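Local coordinates for protein trichothecene 15-O-acetyltransferase TRI3 (Fusarium sporotrichioides, PDB 3FOT) that acetylates the 15-hydroxyl of trichothecene precursors as a BAHD-superfamily acetyltransferase in the biosynthesis of mycotoxins such as T-2 toxin, at residues L59-A65 and I172-A176; L68-L74 and D168-I172; V339-W344 and L401-Q407. The contacts are given in a common frame with arbitrary orientation. Where two conformers were deposited one is given. Residues are numbered along the deposited sequence.

One connecting loop can meet two successive elements of a fold, as contacts 1 and 2 illustrate. Strand 53-61 and helix 71-88 follow one another along the chain, and the later loop between strands 158-163 and 177-184 comes back to both, sharing Ile172. Their centres lie 11 Å apart, and they touch through Asn61 and Leu69; together they hold that loop against the strand end and helix start, about 30 Å from the chain's centre. Contact 3 opens only after both have closed, on the opposite side of that centre, 43 and 45 Å away between centres. Its Gln407 side chain is about 7 Å from that of His414, which binds 15-deacetylcalonectrin, whereas contacts 1 and 2 lie away from this site.

Contact 1 of 3, residues L59-A65 and I172-A176; sequences LRNIAPA and IPQDA
A G1 beta bulge on a type II turn lets a loop merge into an antiparallel strand pair of a mixed sheet, and here it starts the pairing of strand 177-184 with strand 53-61. Residues 59-61 are extended; Pro173 to Ala176 form the turn, closed by Ala176 N to Pro173 O at 3.0 Å, with Asp175 in the left-handed region (phi/psi 66/8). Asp175 and Ala176 face Asn61: Asn61 N donates to Ala176 O (2.8 Å) and Asn61 O accepts from Asp175 N (2.8 Å), with the CA atoms of Asn61 and Asp175 4.7 Å apart. The Asn61 side chain (chi1 t) points at the turn. Asn61 OD1 accepts from Ala63 N (3.0 Å) in an Asx turn, while Asn61 ND2 makes weak bonds to Ile172 O (3.0 Å) and Pro173 O (3.2 Å). Gln174 folds back (m, m), bringing NE2 2.6 Å from Ala63 O, a weak bond, and 2.8 Å from a water. Arg60 NH1 donates a hydrogen bond to Asp175 O (2.7 Å), and Arg60 NE forms a salt bridge with Glu463. Polar pairing through backbone groups, with little apolar contact, thus joins the turn to the end of strand 53-61, where strand 177-184 begins.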
loop_
_atom_site.group_PDB
_atom_site.type_symbol
_atom_site.label_atom_id
_atom_site.label_comp_id
_atom_site.label_asym_id
_atom_site.label_seq_id
_atom_site.Cartn_x
_atom_site.Cartn_y
_atom_site.Cartn_z
ATOM N N LEU A 59 7.594 -11.662 -13.481
ATOM C CA LEU A 59 7.481 -13.110 -13.410
ATOM C C LEU A 59 8.392 -13.708 -14.477
ATOM O O LEU A 59 8.734 -13.050 -15.473
ATOM C CB LEU A 59 6.039 -13.557 -13.651
ATOM C CG LEU A 59 4.867 -12.890 -12.909
ATOM C CD1 LEU A 59 3.567 -13.550 -13.355
ATOM C CD2 LEU A 59 5.000 -12.988 -11.415
ATOM N N ARG A 60 8.804 -14.944 -14.260
ATOM C CA ARG A 60 9.593 -15.655 -15.264
ATOM C C ARG A 60 8.875 -16.956 -15.626
ATOM O O ARG A 60 8.398 -17.673 -14.753
ATOM C CB ARG A 60 10.990 -15.952 -14.735
ATOM C CG ARG A 60 11.890 -16.590 -15.773
ATOM C CD ARG A 60 13.379 -16.602 -15.380
ATOM N NE ARG A 60 13.883 -15.307 -14.898
ATOM C CZ ARG A 60 14.323 -14.304 -15.661
ATOM N NH1 ARG A 60 14.345 -14.399 -16.987
ATOM N NH2 ARG A 60 14.765 -13.189 -15.089
ATOM N N ASN A 61 8.828 -17.264 -16.916
ATOM C CA ASN A 61 8.272 -18.506 -17.383
ATOM C C ASN A 61 9.203 -19.668 -17.015
ATOM O O ASN A 61 10.281 -19.826 -17.612
ATOM C CB ASN A 61 8.035 -18.468 -18.896
ATOM C CG ASN A 61 7.501 -19.797 -19.424
ATOM O OD1 ASN A 61 7.183 -20.694 -18.638
ATOM N ND2 ASN A 61 7.350 -19.906 -20.744
ATOM N N ILE A 62 8.817 -20.440 -16.006
ATOM C CA ILE A 62 9.618 -21.604 -15.602
ATOM C C ILE A 62 8.861 -22.904 -15.825
ATOM O O ILE A 62 9.206 -23.959 -15.283
ATOM C CB ILE A 62 10.123 -21.514 -14.145
ATOM C CG1 ILE A 62 8.957 -21.353 -13.150
ATOM C CG2 ILE A 62 11.149 -20.398 -14.024
ATOM C CD1 ILE A 62 9.324 -21.790 -11.720
ATOM N N ALA A 63 7.816 -22.816 -16.634
ATOM C CA ALA A 63 6.918 -23.921 -16.847
ATOM C C ALA A 63 7.583 -25.102 -17.577
ATOM O O ALA A 63 8.614 -24.920 -18.257
ATOM C CB ALA A 63 5.703 -23.441 -17.622
ATOM N N PRO A 64 6.973 -26.300 -17.453
ATOM C CA PRO A 64 7.408 -27.436 -18.267
ATOM C C PRO A 64 7.344 -27.002 -19.725
ATOM O O PRO A 64 6.481 -26.197 -20.090
ATOM C CB PRO A 64 6.342 -28.509 -18.005
ATOM C CG PRO A 64 5.651 -28.127 -16.729
ATOM C CD PRO A 64 5.814 -26.613 -16.596
ATOM N N ALA A 65 8.240 -27.520 -20.556
ATOM C CA ALA A 65 8.284 -27.112 -21.970
ATOM C C ALA A 65 6.943 -27.308 -22.692
ATOM O O ALA A 65 6.585 -26.534 -23.595
ATOM C CB ALA A 65 9.383 -27.877 -22.688
ATOM N N ILE A 172 5.313 -17.636 -25.206
ATOM C CA ILE A 172 6.251 -16.951 -24.334
ATOM C C ILE A 172 7.402 -17.937 -24.091
ATOM O O ILE A 172 7.181 -19.024 -23.594
ATOM C CB ILE A 172 5.572 -16.482 -23.038
ATOM C CG1 ILE A 172 4.556 -15.350 -23.360
ATOM C CG2 ILE A 172 6.631 -15.991 -22.030
ATOM C CD1 ILE A 172 3.478 -15.246 -22.333
ATOM N N PRO A 173 8.619 -17.576 -24.524
ATOM C CA PRO A 173 9.723 -18.516 -24.447
ATOM C C PRO A 173 10.011 -18.987 -23.015
ATOM O O PRO A 173 9.722 -18.262 -22.052
ATOM C CB PRO A 173 10.896 -17.713 -24.992
ATOM C CG PRO A 173 10.278 -16.709 -25.920
ATOM C CD PRO A 173 9.005 -16.316 -25.188
ATOM N N GLN A 174 10.597 -20.174 -22.892
ATOM C CA GLN A 174 11.127 -20.647 -21.621
ATOM C C GLN A 174 12.061 -19.579 -21.077
ATOM O O GLN A 174 12.860 -19.025 -21.839
ATOM C CB GLN A 174 11.927 -21.941 -21.827
ATOM C CG GLN A 174 11.076 -23.189 -21.741
ATOM C CD GLN A 174 10.448 -23.313 -20.364
ATOM O OE1 GLN A 174 11.133 -23.179 -19.344
ATOM N NE2 GLN A 174 9.146 -23.520 -20.326
ATOM N N ASP A 175 11.914 -19.276 -19.785
ATOM C CA ASP A 175 12.700 -18.267 -19.051
ATOM C C ASP A 175 12.535 -16.813 -19.458
ATOM O O ASP A 175 13.241 -15.950 -18.952
ATOM C CB ASP A 175 14.171 -18.671 -18.962
ATOM C CG ASP A 175 14.322 -20.023 -18.313
ATOM O OD1 ASP A 175 13.812 -20.195 -17.172
ATOM O OD2 ASP A 175 14.872 -20.932 -18.968
ATOM N N ALA A 176 11.573 -16.549 -20.340
ATOM C CA ALA A 176 11.201 -15.180 -20.659
ATOM C C ALA A 176 10.417 -14.585 -19.488
ATOM O O ALA A 176 9.796 -15.306 -18.707
ATOM C CB ALA A 176 10.358 -15.142 -21.901
HETATM O O HOH W 1 6.727 -23.135 -21.730
#

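Contact 2 of 3, residues L68-L74 and D168-I172; sequences LLTLQNL and DSTPI
Ile172, Asp168 and Thr70 bury the most surface where a helix start meets a loop. Thr70, N-cap of helix 71-88, builds a capping box with Asn73: Asn73 N donates to Thr70 OG1 (2.9 Å; Thr70 chi1 p) and Thr70 N to Asn73 OD1 (2.8 Å). Across the contact, Thr70 CB lies 3.4 Å from Asp168 O and Thr70 CG2 3.5 Å from Ser169 O. Asp168 supplements the cap, its O accepting from Gln72 N at 2.8 Å, while one water joins Asp168 OD1 (2.9 Å) to Gln72 OE1 (2.6 Å). Ile172 (m, t) points toward the helix start; its N donates to Leu69 O (2.8 Å), and its CD1 lies 3.5 Å from Leu74 CD1 and 4.1 Å from Leu69 CB. Leu68 CD1 meets Pro171 CB at 3.4 Å. Nearest CA pairs are Leu69-Ile172 (5.6 Å), Thr70-Pro171 (5.0 Å) and Leu71-Asp168 (4.8 Å). Leu71 and Leu74 pack on strand 158-163 and Leu71 reaches strand 125-129, so the helix's first turn lies against the sheet with loop 168-172 alongside.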
loop_
_atom_site.group_PDB
_atom_site.type_symbol
_atom_site.label_atom_id
_atom_site.label_comp_id
_atom_site.label_asym_id
_atom_site.label_seq_id
_atom_site.Cartn_x
_atom_site.Cartn_y
_atom_site.Cartn_z
ATOM N N LEU A 68 2.119 -24.254 -22.948
ATOM C CA LEU A 68 2.154 -23.154 -23.896
ATOM C C LEU A 68 1.460 -21.913 -23.343
ATOM O O LEU A 68 0.233 -21.900 -23.187
ATOM C CB LEU A 68 1.464 -23.590 -25.193
ATOM C CG LEU A 68 1.346 -22.624 -26.360
ATOM C CD1 LEU A 68 2.667 -21.963 -26.668
ATOM C CD2 LEU A 68 0.855 -23.451 -27.549
ATOM N N LEU A 69 2.235 -20.865 -23.094
ATOM C CA LEU A 69 1.686 -19.611 -22.612
ATOM C C LEU A 69 1.740 -18.555 -23.686
ATOM O O LEU A 69 2.738 -18.444 -24.414
ATOM C CB LEU A 69 2.487 -19.133 -21.403
ATOM C CG LEU A 69 2.508 -20.075 -20.192
ATOM C CD1 LEU A 69 3.414 -19.454 -19.111
ATOM C CD2 LEU A 69 1.086 -20.336 -19.675
ATOM N N THR A 70 0.666 -17.779 -23.802
ATOM C CA THR A 70 0.688 -16.589 -24.651
ATOM C C THR A 70 0.052 -15.447 -23.876
ATOM O O THR A 70 -0.611 -15.678 -22.887
ATOM C CB THR A 70 -0.089 -16.751 -25.980
ATOM O OG1 THR A 70 -1.498 -16.874 -25.706
ATOM C CG2 THR A 70 0.419 -17.973 -26.786
ATOM N N LEU A 71 0.234 -14.211 -24.335
ATOM C CA LEU A 71 -0.475 -13.110 -23.652
ATOM C C LEU A 71 -1.983 -13.291 -23.756
ATOM O O LEU A 71 -2.716 -13.082 -22.774
ATOM C CB LEU A 71 -0.028 -11.738 -24.178
ATOM C CG LEU A 71 1.422 -11.366 -23.860
ATOM C CD1 LEU A 71 1.814 -10.165 -24.754
ATOM C CD2 LEU A 71 1.578 -10.998 -22.417
ATOM N N GLN A 72 -2.459 -13.714 -24.933
ATOM C CA GLN A 72 -3.884 -13.987 -25.114
ATOM C C GLN A 72 -4.442 -15.071 -24.139
ATOM O O GLN A 72 -5.472 -14.863 -23.474
ATOM C CB GLN A 72 -4.174 -14.305 -26.598
ATOM C CG GLN A 72 -5.624 -14.749 -26.884
ATOM C CD GLN A 72 -5.995 -14.761 -28.391
ATOM O OE1 GLN A 72 -5.820 -13.765 -29.094
ATOM N NE2 GLN A 72 -6.552 -15.855 -28.852
ATOM N N ASN A 73 -3.750 -16.205 -23.991
ATOM C CA ASN A 73 -4.270 -17.215 -23.084
ATOM C C ASN A 73 -4.040 -16.888 -21.601
ATOM O O ASN A 73 -4.848 -17.278 -20.757
ATOM C CB ASN A 73 -3.968 -18.683 -23.509
ATOM C CG ASN A 73 -2.523 -19.106 -23.287
ATOM O OD1 ASN A 73 -1.771 -18.486 -22.553
ATOM N ND2 ASN A 73 -2.137 -20.222 -23.933
ATOM N N LEU A 74 -3.012 -16.075 -21.302
ATOM C CA LEU A 74 -2.830 -15.590 -19.924
ATOM C C LEU A 74 -3.969 -14.656 -19.525
ATOM O O LEU A 74 -4.506 -14.740 -18.409
ATOM C CB LEU A 74 -1.464 -14.914 -19.732
ATOM C CG LEU A 74 -0.285 -15.900 -19.636
ATOM C CD1 LEU A 74 1.072 -15.180 -19.797
ATOM C CD2 LEU A 74 -0.346 -16.674 -18.302
ATOM N N ASP A 168 0.280 -11.140 -29.406
ATOM C CA ASP A 168 -0.394 -11.734 -28.244
ATOM C C ASP A 168 -0.632 -13.234 -28.361
ATOM O O ASP A 168 -1.095 -13.853 -27.388
ATOM C CB ASP A 168 -1.678 -10.975 -27.895
ATOM C CG ASP A 168 -2.692 -10.955 -29.012
ATOM O OD1 ASP A 168 -2.583 -11.759 -29.976
ATOM O OD2 ASP A 168 -3.619 -10.106 -28.916
ATOM N N SER A 169 -0.321 -13.815 -29.532
ATOM C CA SER A 169 -0.409 -15.272 -29.702
ATOM C C SER A 169 0.973 -15.917 -29.857
ATOM O O SER A 169 1.085 -17.129 -30.088
ATOM C CB SER A 169 -1.327 -15.640 -30.879
ATOM O OG SER A 169 -0.859 -15.031 -32.067
ATOM N N THR A 170 2.029 -15.105 -29.703
ATOM C CA THR A 170 3.386 -15.622 -29.692
ATOM C C THR A 170 3.631 -16.429 -28.398
ATOM O O THR A 170 3.434 -15.898 -27.305
ATOM C CB THR A 170 4.406 -14.459 -29.782
ATOM O OG1 THR A 170 4.160 -13.703 -30.978
ATOM C CG2 THR A 170 5.853 -14.983 -29.776
ATOM N N PRO A 171 4.097 -17.692 -28.515
ATOM C CA PRO A 171 4.436 -18.443 -27.304
ATOM C C PRO A 171 5.530 -17.729 -26.512
ATOM O O PRO A 171 6.530 -17.239 -27.085
ATOM C CB PRO A 171 4.936 -19.791 -27.840
ATOM C CG PRO A 171 4.380 -19.900 -29.227
ATOM C CD PRO A 171 4.337 -18.483 -29.742
ATOM N N ILE A 172 5.313 -17.636 -25.206
ATOM C CA ILE A 172 6.251 -16.951 -24.334
ATOM C C ILE A 172 7.402 -17.937 -24.091
ATOM O O ILE A 172 7.181 -19.024 -23.594
ATOM C CB ILE A 172 5.572 -16.482 -23.038
ATOM C CG1 ILE A 172 4.556 -15.350 -23.360
ATOM C CG2 ILE A 172 6.631 -15.991 -22.030
ATOM C CD1 ILE A 172 3.478 -15.246 -22.333
HETATM O O HOH W 2 5.153 -20.905 -23.528
HETATM O O HOH W 3 2.075 -13.701 -26.444
HETATM O O HOH W 4 -4.558 -13.361 -31.301
#

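Contact 3 of 3, residues V339-W344 and L401-Q407; sequences VDGRRW and LENPFLQ
Trp344 lays its indole against the turn that leads into helix 406-423, with one ring face under Gln407 N and its edge turned to three carbonyls. Trp344 NE1 donates to Asn403 O (3.0 Å), Trp344 CZ2 lies 3.2 Å from Leu401 O, and Trp344 CD1 3.2 Å from Pro404 O. With chi1 near -75° and chi2 near -93° the ring reaches the turn from the end of a short 3-10 segment, where Trp344 N bonds to Gly341 O (3.0 Å). Asn403 to Leu406 make a type I turn, Leu406 N meeting Asn403 O at 3.1 Å, so this carbonyl serves both the turn and the indole. Apolar contacts add Trp344 CZ2 to Leu406 CB (3.6 Å) and Val339 CG2 to Leu401 CD2 (4.0 Å); the aliphatic part of Gln407 makes van der Waals contact, CB to Trp344 CB, at 3.5 Å. Gly341 CA lies 3.1 Å from Gln407 OE1, where a CB would clash; Gln407 NE2 bonds to Gln358 O. At the end of strand 333-340, Asp340 OD1 accepts from Arg342 N (3.0 Å) in an Asx turn and forms a salt bridge with Arg342 NH1 (2.9 Å). The contact combines one indole hydrogen bond, a carbonyl-lined ring edge and leucine and valine packing, placing the first turn of the His414 helix beside the strand end whose Arg342 pairs with Asp190, the HXXXD-motif aspartate of BAHD enzymes.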
loop_
_atom_site.group_PDB
_atom_site.type_symbol
_atom_site.label_atom_id
_atom_site.label_comp_id
_atom_site.label_asym_id
_atom_site.label_seq_id
_atom_site.Cartn_x
_atom_site.Cartn_y
_atom_site.Cartn_z
ATOM N N VAL A 339 -0.463 2.676 10.597
ATOM C CA VAL A 339 -0.162 1.285 10.905
ATOM C C VAL A 339 -1.359 0.401 10.589
ATOM O O VAL A 339 -2.503 0.862 10.586
ATOM C CB VAL A 339 0.289 1.054 12.379
ATOM C CG1 VAL A 339 1.487 1.959 12.789
ATOM C CG2 VAL A 339 -0.839 1.282 13.328
ATOM N N ASP A 340 -1.067 -0.867 10.302
ATOM C CA ASP A 340 -2.077 -1.861 10.014
ATOM C C ASP A 340 -2.895 -2.058 11.290
ATOM O O ASP A 340 -2.313 -2.302 12.356
ATOM C CB ASP A 340 -1.375 -3.172 9.597
ATOM C CG ASP A 340 -2.326 -4.339 9.472
ATOM O OD1 ASP A 340 -3.553 -4.135 9.400
ATOM O OD2 ASP A 340 -1.834 -5.487 9.433
ATOM N N GLY A 341 -4.221 -1.944 11.169
ATOM C CA GLY A 341 -5.131 -2.002 12.324
ATOM C C GLY A 341 -5.766 -3.357 12.587
ATOM O O GLY A 341 -6.602 -3.510 13.487
ATOM N N ARG A 342 -5.359 -4.355 11.813
ATOM C CA ARG A 342 -6.041 -5.644 11.854
ATOM C C ARG A 342 -6.033 -6.344 13.211
ATOM O O ARG A 342 -6.978 -7.064 13.523
ATOM C CB ARG A 342 -5.492 -6.562 10.770
ATOM C CG ARG A 342 -6.098 -6.235 9.428
ATOM C CD ARG A 342 -5.297 -6.888 8.287
ATOM N NE ARG A 342 -5.912 -6.562 6.998
ATOM C CZ ARG A 342 -5.766 -5.397 6.362
ATOM N NH1 ARG A 342 -5.017 -4.425 6.877
ATOM N NH2 ARG A 342 -6.351 -5.214 5.190
ATOM N N ARG A 343 -4.992 -6.117 14.006
ATOM C CA ARG A 343 -4.903 -6.729 15.340
ATOM C C ARG A 343 -6.013 -6.260 16.302
ATOM O O ARG A 343 -6.278 -6.923 17.321
ATOM C CB ARG A 343 -3.528 -6.472 15.952
ATOM C CG ARG A 343 -2.430 -7.329 15.351
ATOM C CD ARG A 343 -1.053 -6.820 15.806
ATOM N N TRP A 344 -6.659 -5.141 15.969
ATOM C CA TRP A 344 -7.754 -4.602 16.778
ATOM C C TRP A 344 -9.132 -5.155 16.373
ATOM O O TRP A 344 -10.158 -4.844 16.992
ATOM C CB TRP A 344 -7.732 -3.079 16.710
ATOM C CG TRP A 344 -6.641 -2.483 17.541
ATOM C CD1 TRP A 344 -6.741 -2.062 18.849
ATOM C CD2 TRP A 344 -5.280 -2.243 17.150
ATOM N NE1 TRP A 344 -5.537 -1.570 19.276
ATOM C CE2 TRP A 344 -4.618 -1.679 18.260
ATOM C CE3 TRP A 344 -4.557 -2.449 15.963
ATOM C CZ2 TRP A 344 -3.268 -1.303 18.222
ATOM C CZ3 TRP A 344 -3.213 -2.088 15.927
ATOM C CH2 TRP A 344 -2.578 -1.520 17.058
ATOM N N LEU A 401 0.496 1.782 20.111
ATOM C CA LEU A 401 0.107 0.423 19.785
ATOM C C LEU A 401 -0.448 -0.392 20.954
ATOM O O LEU A 401 -1.237 -1.300 20.744
ATOM C CB LEU A 401 1.275 -0.321 19.149
ATOM C CG LEU A 401 2.035 0.278 17.952
ATOM C CD1 LEU A 401 3.115 -0.731 17.537
ATOM C CD2 LEU A 401 1.144 0.651 16.776
ATOM N N GLU A 402 -0.038 -0.067 22.174
ATOM C CA GLU A 402 -0.485 -0.835 23.339
ATOM C C GLU A 402 -1.893 -0.432 23.778
ATOM O O GLU A 402 -2.460 -1.031 24.690
ATOM C CB GLU A 402 0.511 -0.704 24.496
ATOM C CG GLU A 402 1.937 -1.159 24.164
ATOM C CD GLU A 402 2.029 -2.548 23.564
ATOM O OE1 GLU A 402 1.681 -3.535 24.256
ATOM O OE2 GLU A 402 2.476 -2.654 22.400
ATOM N N ASN A 403 -2.471 0.563 23.111
ATOM C CA ASN A 403 -3.782 1.043 23.482
ATOM C C ASN A 403 -4.929 0.308 22.785
ATOM O O ASN A 403 -4.965 0.272 21.560
ATOM C CB ASN A 403 -3.883 2.517 23.181
ATOM C CG ASN A 403 -4.849 3.176 24.066
ATOM O OD1 ASN A 403 -6.013 2.764 24.139
ATOM N ND2 ASN A 403 -4.380 4.174 24.808
ATOM N N PRO A 404 -5.870 -0.280 23.555
ATOM C CA PRO A 404 -6.949 -1.039 22.931
ATOM C C PRO A 404 -7.896 -0.239 22.030
ATOM O O PRO A 404 -8.587 -0.832 21.221
ATOM C CB PRO A 404 -7.715 -1.621 24.135
ATOM C CG PRO A 404 -6.718 -1.611 25.241
ATOM C CD PRO A 404 -5.988 -0.321 25.029
ATOM N N PHE A 405 -7.937 1.079 22.174
ATOM C CA PHE A 405 -8.813 1.887 21.337
ATOM C C PHE A 405 -8.156 2.393 20.045
ATOM O O PHE A 405 -8.759 3.182 19.313
ATOM C CB PHE A 405 -9.503 3.032 22.121
ATOM C CG PHE A 405 -8.557 4.059 22.740
ATOM C CD1 PHE A 405 -7.542 4.678 21.992
ATOM C CD2 PHE A 405 -8.734 4.449 24.077
ATOM C CE1 PHE A 405 -6.698 5.617 22.577
ATOM C CE2 PHE A 405 -7.901 5.403 24.668
ATOM C CZ PHE A 405 -6.885 5.999 23.913
ATOM N N LEU A 406 -6.941 1.924 19.756
ATOM C CA LEU A 406 -6.163 2.542 18.655
ATOM C C LEU A 406 -6.871 2.524 17.298
ATOM O O LEU A 406 -6.852 3.537 16.580
ATOM C CB LEU A 406 -4.732 1.987 18.555
ATOM C CG LEU A 406 -3.835 2.918 17.714
ATOM C CD1 LEU A 406 -3.569 4.270 18.399
ATOM C CD2 LEU A 406 -2.528 2.218 17.314
ATOM N N GLN A 407 -7.521 1.409 16.941
ATOM C CA GLN A 407 -8.213 1.382 15.637
ATOM C C GLN A 407 -9.358 2.382 15.605
ATOM O O GLN A 407 -9.525 3.099 14.616
ATOM C CB GLN A 407 -8.660 -0.022 15.209
ATOM C CG GLN A 407 -9.322 -0.055 13.811
ATOM C CD GLN A 407 -8.414 0.473 12.677
ATOM O OE1 GLN A 407 -7.198 0.301 12.706
ATOM N NE2 GLN A 407 -9.022 1.111 11.682
#